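Local coordinates for protein glycoside hydrolase family 81 (Clostridium thermocellum, PDB 6FOP) that probably hydrolyses internal beta-1,3-glucosidic bonds of laminarin-type glucans, as a family 81 glycoside hydrolase linked to the cellulosome, at residues 109-113 and 125-129; 133-137 and 220-225. All coordinates share one frame. Numbering follows the deposited sequence.

Interaction 1: 109-113 and 125-129; sequences DFAVD and ATLMK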
loop_
_atom_site.group_PDB
_atom_site.type_symbol
_atom_site.label_atom_id
_atom_site.label_comp_id
_atom_site.label_asym_id
_atom_site.label_seq_id
_atom_site.Cartn_x
_atom_site.Cartn_y
_atom_site.Cartn_z
ATOM N N ASP A 109 7.682 7.112 9.592
ATOM C CA ASP A 109 6.920 6.034 8.955
ATOM C C ASP A 109 5.419 6.209 9.062
ATOM O O ASP A 109 4.681 5.659 8.251
ATOM C CB ASP A 109 7.359 4.671 9.519
ATOM C CG ASP A 109 8.804 4.278 9.111
ATOM O OD1 ASP A 109 9.457 4.985 8.335
ATOM O OD2 ASP A 109 9.258 3.253 9.596
ATOM N N PHE A 110 4.956 6.958 10.071
ATOM C CA PHE A 110 3.540 7.291 10.212
ATOM C C PHE A 110 3.299 8.647 10.878
ATOM O O PHE A 110 2.248 8.869 11.496
ATOM C CB PHE A 110 2.720 6.144 10.861
ATOM C CG PHE A 110 3.325 5.465 12.062
ATOM C CD1 PHE A 110 4.267 4.428 11.903
ATOM C CD2 PHE A 110 2.843 5.720 13.341
ATOM C CE1 PHE A 110 4.756 3.746 12.993
ATOM C CE2 PHE A 110 3.344 5.031 14.441
ATOM C CZ PHE A 110 4.327 4.066 14.267
ATOM N N ALA A 111 4.204 9.594 10.634
ATOM C CA ALA A 111 4.016 10.960 11.098
ATOM C C ALA A 111 4.727 11.923 10.163
ATOM O O ALA A 111 5.631 11.538 9.401
ATOM C CB ALA A 111 4.470 11.126 12.556
ATOM N N VAL A 112 4.368 13.194 10.298
ATOM C CA VAL A 112 5.024 14.292 9.570
ATOM C C VAL A 112 5.126 15.503 10.493
ATOM O O VAL A 112 4.177 15.804 11.217
ATOM C CB VAL A 112 4.274 14.659 8.268
ATOM C CG1 VAL A 112 2.808 15.002 8.514
ATOM C CG2 VAL A 112 4.967 15.762 7.494
ATOM N N ASP A 113 6.267 16.172 10.447
ATOM C CA ASP A 113 6.438 17.494 11.038
ATOM C C ASP A 113 6.433 18.494 9.894
ATOM O O ASP A 113 7.202 18.334 8.942
ATOM C CB ASP A 113 7.785 17.624 11.741
ATOM C CG ASP A 113 7.965 16.689 12.923
ATOM O OD1 ASP A 113 6.986 16.152 13.481
ATOM O OD2 ASP A 113 9.147 16.485 13.299
ATOM N N ALA A 125 3.985 21.847 13.315
ATOM C CA ALA A 125 2.923 20.883 13.608
ATOM C C ALA A 125 3.392 19.458 13.342
ATOM O O ALA A 125 4.006 19.197 12.292
ATOM C CB ALA A 125 1.717 21.190 12.755
ATOM N N THR A 126 3.129 18.568 14.294
ATOM C CA THR A 126 3.331 17.136 14.104
ATOM C C THR A 126 1.949 16.490 13.972
ATOM O O THR A 126 1.128 16.557 14.904
ATOM C CB THR A 126 4.074 16.502 15.284
ATOM O OG1 THR A 126 5.345 17.134 15.421
ATOM C CG2 THR A 126 4.289 15.001 15.111
ATOM N N LEU A 127 1.744 15.876 12.804
ATOM C CA LEU A 127 0.512 15.173 12.423
ATOM C C LEU A 127 0.856 13.684 12.345
ATOM O O LEU A 127 1.898 13.326 11.780
ATOM C CB LEU A 127 0.002 15.665 11.093
ATOM C CG LEU A 127 0.015 17.176 10.891
ATOM C CD1 LEU A 127 -0.504 17.504 9.495
ATOM C CD2 LEU A 127 -0.739 17.935 11.979
ATOM N N MET A 128 0.019 12.845 12.958
ATOM C CA MET A 128 0.352 11.428 13.068
ATOM C C MET A 128 -0.827 10.535 12.735
ATOM O O MET A 128 -1.932 10.692 13.283
ATOM C CB MET A 128 0.875 11.130 14.463
ATOM C CG MET A 128 1.125 9.663 14.752
ATOM S SD MET A 128 1.989 9.576 16.305
ATOM C CE MET A 128 1.777 7.877 16.721
ATOM N N LYS A 129 -0.561 9.584 11.847
ATOM C CA LYS A 129 -1.513 8.544 11.492
ATOM C C LYS A 129 -1.507 7.563 12.656
ATOM O O LYS A 129 -0.438 7.100 13.070
ATOM C CB LYS A 129 -1.088 7.867 10.212
ATOM C CG LYS A 129 -1.925 6.663 9.815
ATOM C CD LYS A 129 -1.695 6.249 8.363
ATOM C CE LYS A 129 -2.192 7.256 7.362
ATOM N NZ LYS A 129 -3.667 7.520 7.415
#
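Two neighbouring strands run antiparallel here, their axes 4.7 Å apart and their directions at 168°. Side chains alternate between the two faces of the sheet. Ala111 faces Met128 in a non-hydrogen-bonded pair, with CA atoms 4.2 Å apart. Ala111 has only a methyl, and the extended Met128 chain runs alongside it: Ala111 CB is 4.1 Å from Met128 CB. The Met128 side chain then carries its methyl to the edge of the Phe110 ring, with Met128 CE 4.0 Å from Phe110 CE2. Strand 223-235 covers this face: Val230 touches Phe110, Thr228 touches Ala111 and Val225 touches Met128. These segments belong to the beta hairpin of strands 111-118 and 121-128, inside an antiparallel sheet of the N-terminal half of the enzyme. The ladder is regular. Val112 N donates to Leu127 O and Leu127 N to Val112 O, both at 2.9 Å. Lys129 N extends the pattern past the strand to Phe110 O, also at 2.9 Å. On the other face the CG1 methyl of Val112 rests against Leu127 CB, 3.9 Å away. Asp113 and Thr126 return to the face of Ala111 and Met128. Their side chains lean together, and Thr126 OG1 donates to Asp113 OD1 at 2.7 Å. At the far end the Lys129 side chain leads away from the hairpin. Its NZ hydrogen-bonds to the backbone oxygen of Ala55 and forms a salt bridge with Glu474.

Interaction 2: 133-137 and 220-225; sequences YAYFV and YAYCFV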
loop_
_atom_site.group_PDB
_atom_site.type_symbol
_atom_site.label_atom_id
_atom_site.label_comp_id
_atom_site.label_asym_id
_atom_site.label_seq_id
_atom_site.Cartn_x
_atom_site.Cartn_y
_atom_site.Cartn_z
ATOM N N TYR A 133 -3.868 12.570 18.955
ATOM C CA TYR A 133 -3.226 13.855 19.231
ATOM C C TYR A 133 -2.689 14.527 17.990
ATOM O O TYR A 133 -2.355 13.840 16.994
ATOM C CB TYR A 133 -2.050 13.696 20.164
ATOM C CG TYR A 133 -2.383 13.179 21.535
ATOM C CD1 TYR A 133 -2.828 14.061 22.551
ATOM C CD2 TYR A 133 -2.212 11.855 21.868
ATOM C CE1 TYR A 133 -3.106 13.598 23.819
ATOM C CE2 TYR A 133 -2.507 11.381 23.136
ATOM C CZ TYR A 133 -2.953 12.273 24.122
ATOM O OH TYR A 133 -3.194 11.765 25.391
ATOM N N ALA A 134 -2.552 15.860 18.052
ATOM C CA ALA A 134 -1.659 16.610 17.159
ATOM C C ALA A 134 -0.853 17.540 18.062
ATOM O O ALA A 134 -1.371 18.040 19.075
ATOM C CB ALA A 134 -2.391 17.386 16.084
ATOM N N TYR A 135 0.415 17.712 17.727
ATOM C CA TYR A 135 1.378 18.393 18.597
ATOM C C TYR A 135 1.955 19.616 17.884
ATOM O O TYR A 135 2.234 19.564 16.690
ATOM C CB TYR A 135 2.523 17.455 18.960
ATOM C CG TYR A 135 2.099 16.077 19.461
ATOM C CD1 TYR A 135 1.659 15.870 20.742
ATOM C CD2 TYR A 135 2.133 14.981 18.609
ATOM C CE1 TYR A 135 1.288 14.638 21.203
ATOM C CE2 TYR A 135 1.758 13.729 19.054
ATOM C CZ TYR A 135 1.321 13.534 20.325
ATOM O OH TYR A 135 0.956 12.271 20.757
ATOM N N PHE A 136 2.142 20.712 18.638
ATOM C CA PHE A 136 2.551 21.975 18.057
ATOM C C PHE A 136 3.620 22.661 18.898
ATOM O O PHE A 136 3.592 22.575 20.134
ATOM C CB PHE A 136 1.348 22.930 17.937
ATOM C CG PHE A 136 0.168 22.357 17.169
ATOM C CD1 PHE A 136 -0.806 21.623 17.812
ATOM C CD2 PHE A 136 0.069 22.548 15.800
ATOM C CE1 PHE A 136 -1.869 21.067 17.104
ATOM C CE2 PHE A 136 -0.987 21.995 15.088
ATOM C CZ PHE A 136 -1.955 21.269 15.751
ATOM N N VAL A 137 4.519 23.368 18.204
ATOM C CA VAL A 137 5.472 24.263 18.869
ATOM C C VAL A 137 5.355 25.610 18.165
ATOM O O VAL A 137 5.373 25.687 16.935
ATOM C CB VAL A 137 6.909 23.719 18.794
ATOM C CG1 VAL A 137 7.911 24.779 19.288
ATOM C CG2 VAL A 137 7.018 22.472 19.651
ATOM N N TYR A 220 -1.209 12.081 28.914
ATOM C CA TYR A 220 -0.243 11.815 27.825
ATOM C C TYR A 220 -0.128 12.935 26.798
ATOM O O TYR A 220 0.615 12.826 25.840
ATOM C CB TYR A 220 -0.566 10.461 27.162
ATOM C CG TYR A 220 -0.515 9.345 28.174
ATOM C CD1 TYR A 220 0.706 8.847 28.628
ATOM C CD2 TYR A 220 -1.690 8.880 28.788
ATOM C CE1 TYR A 220 0.758 7.850 29.588
ATOM C CE2 TYR A 220 -1.641 7.904 29.754
ATOM C CZ TYR A 220 -0.414 7.400 30.155
ATOM O OH TYR A 220 -0.377 6.443 31.104
ATOM N N ALA A 221 -0.778 14.078 27.052
ATOM C CA ALA A 221 -0.813 15.182 26.077
ATOM C C ALA A 221 0.518 15.862 25.862
ATOM O O ALA A 221 0.713 16.553 24.844
ATOM C CB ALA A 221 -1.871 16.229 26.455
ATOM N N TYR A 222 1.424 15.714 26.822
ATOM C CA TYR A 222 2.717 16.355 26.772
ATOM C C TYR A 222 3.840 15.433 26.365
ATOM O O TYR A 222 5.000 15.806 26.458
ATOM C CB TYR A 222 2.993 17.132 28.095
ATOM C CG TYR A 222 1.829 18.040 28.442
ATOM C CD1 TYR A 222 1.600 19.191 27.712
ATOM C CD2 TYR A 222 0.909 17.687 29.400
ATOM C CE1 TYR A 222 0.495 20.008 27.966
ATOM C CE2 TYR A 222 -0.199 18.499 29.681
ATOM C CZ TYR A 222 -0.389 19.671 28.975
ATOM O OH TYR A 222 -1.487 20.458 29.253
ATOM N N CYS A 223 3.486 14.231 25.906
ATOM C CA CYS A 223 4.451 13.266 25.376
ATOM C C CYS A 223 4.408 13.404 23.865
ATOM O O CYS A 223 3.641 12.736 23.174
ATOM C CB CYS A 223 4.096 11.865 25.852
ATOM S SG CYS A 223 4.342 11.634 27.626
ATOM N N PHE A 224 5.171 14.345 23.346
ATOM C CA PHE A 224 5.112 14.685 21.922
ATOM C C PHE A 224 5.833 13.603 21.115
ATOM O O PHE A 224 6.973 13.255 21.405
ATOM C CB PHE A 224 5.780 16.037 21.676
ATOM C CG PHE A 224 4.924 17.237 22.023
ATOM C CD1 PHE A 224 3.928 17.195 22.995
ATOM C CD2 PHE A 224 5.149 18.438 21.354
ATOM C CE1 PHE A 224 3.161 18.323 23.272
ATOM C CE2 PHE A 224 4.383 19.545 21.636
ATOM C CZ PHE A 224 3.393 19.481 22.577
ATOM N N VAL A 225 5.157 13.084 20.085
ATOM C CA VAL A 225 5.773 12.082 19.213
ATOM C C VAL A 225 6.776 12.764 18.311
ATOM O O VAL A 225 6.433 13.679 17.584
ATOM C CB VAL A 225 4.725 11.310 18.401
ATOM C CG1 VAL A 225 5.424 10.372 17.425
ATOM C CG2 VAL A 225 3.855 10.503 19.341
HETATM O O HOH W 1 1.154 11.698 23.408
#
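Tyr133 opens the strand with its CA-to-CB bond pointing toward the 220-225 segment. Its ring lies against the turn: Tyr133 CE1 is 3.6 Å from Ala221 CA and 3.9 Å from Ala221 CB. Tyr133 OH passes 3.4 Å from Tyr220 CB and hydrogen-bonds to the backbone oxygen of Tyr217, in the preceding helix. Residues 220-223 form a type I beta turn, closed by Cys223 N to Tyr220 O at 3.2 Å. Two residues on, the CA-to-CB bond of Tyr135 also points toward 220-225, and Tyr135 is the most covered residue of the contact. Phe224 CA sits over its ring face, 4.0 Å from the ring centroid, in a CH-pi contact. The reverse contact also forms, with Tyr135 CB 3.8 Å from the centroid of the Phe224 ring. The strand of one sheet here packs nearly orthogonally across the start of strand 223-235 of a second sheet. The segments 133-137 and 223-225 cross at -93°, with axes 7.4 Å apart, and no direct hydrogen bond joins 133-137 to 220-225. Instead a water bridges them. It accepts from Tyr135 OH and donates to Tyr220 O and Cys223 O, each at 2.7 Å. The tyrosine hydroxyl is thus satisfied close to the turn. The same ring also packs on Val225, with Tyr135 CE2 3.9 Å from Val225 CG2. The CA-to-CB bond of Phe136 points away from 220-225, but Phe136 O lies 3.5 Å from Phe224 CE2, at the ring edge. Val137 comes last, with Val137 CG2 4.4 Å from Phe224 CE2.

Interaction 1 comes first along the chain and closes before interaction 2 opens. Their centres are about 11 Å apart. Strands 111-118, 121-128 and 133-139 are successive neighbours in one antiparallel sheet. Interaction 1 lies within that sheet, while interaction 2 joins it to strand 223-235 of a second sheet. The two contacts touch directly: Thr126 N is 2.7 Å from Tyr135 O, a probable hydrogen bond. Met128 SD packs 3.7 Å from Val225 CG2, and Ala125 CB lies 3.7 Å from Phe136 CE2. Met128 and Val225 pack between the two sheets, whereas Ala125 and Phe136 pack on the opposite face of the first. Strand 121-128 is thus shared by strand pairing and sheet-to-sheet packing.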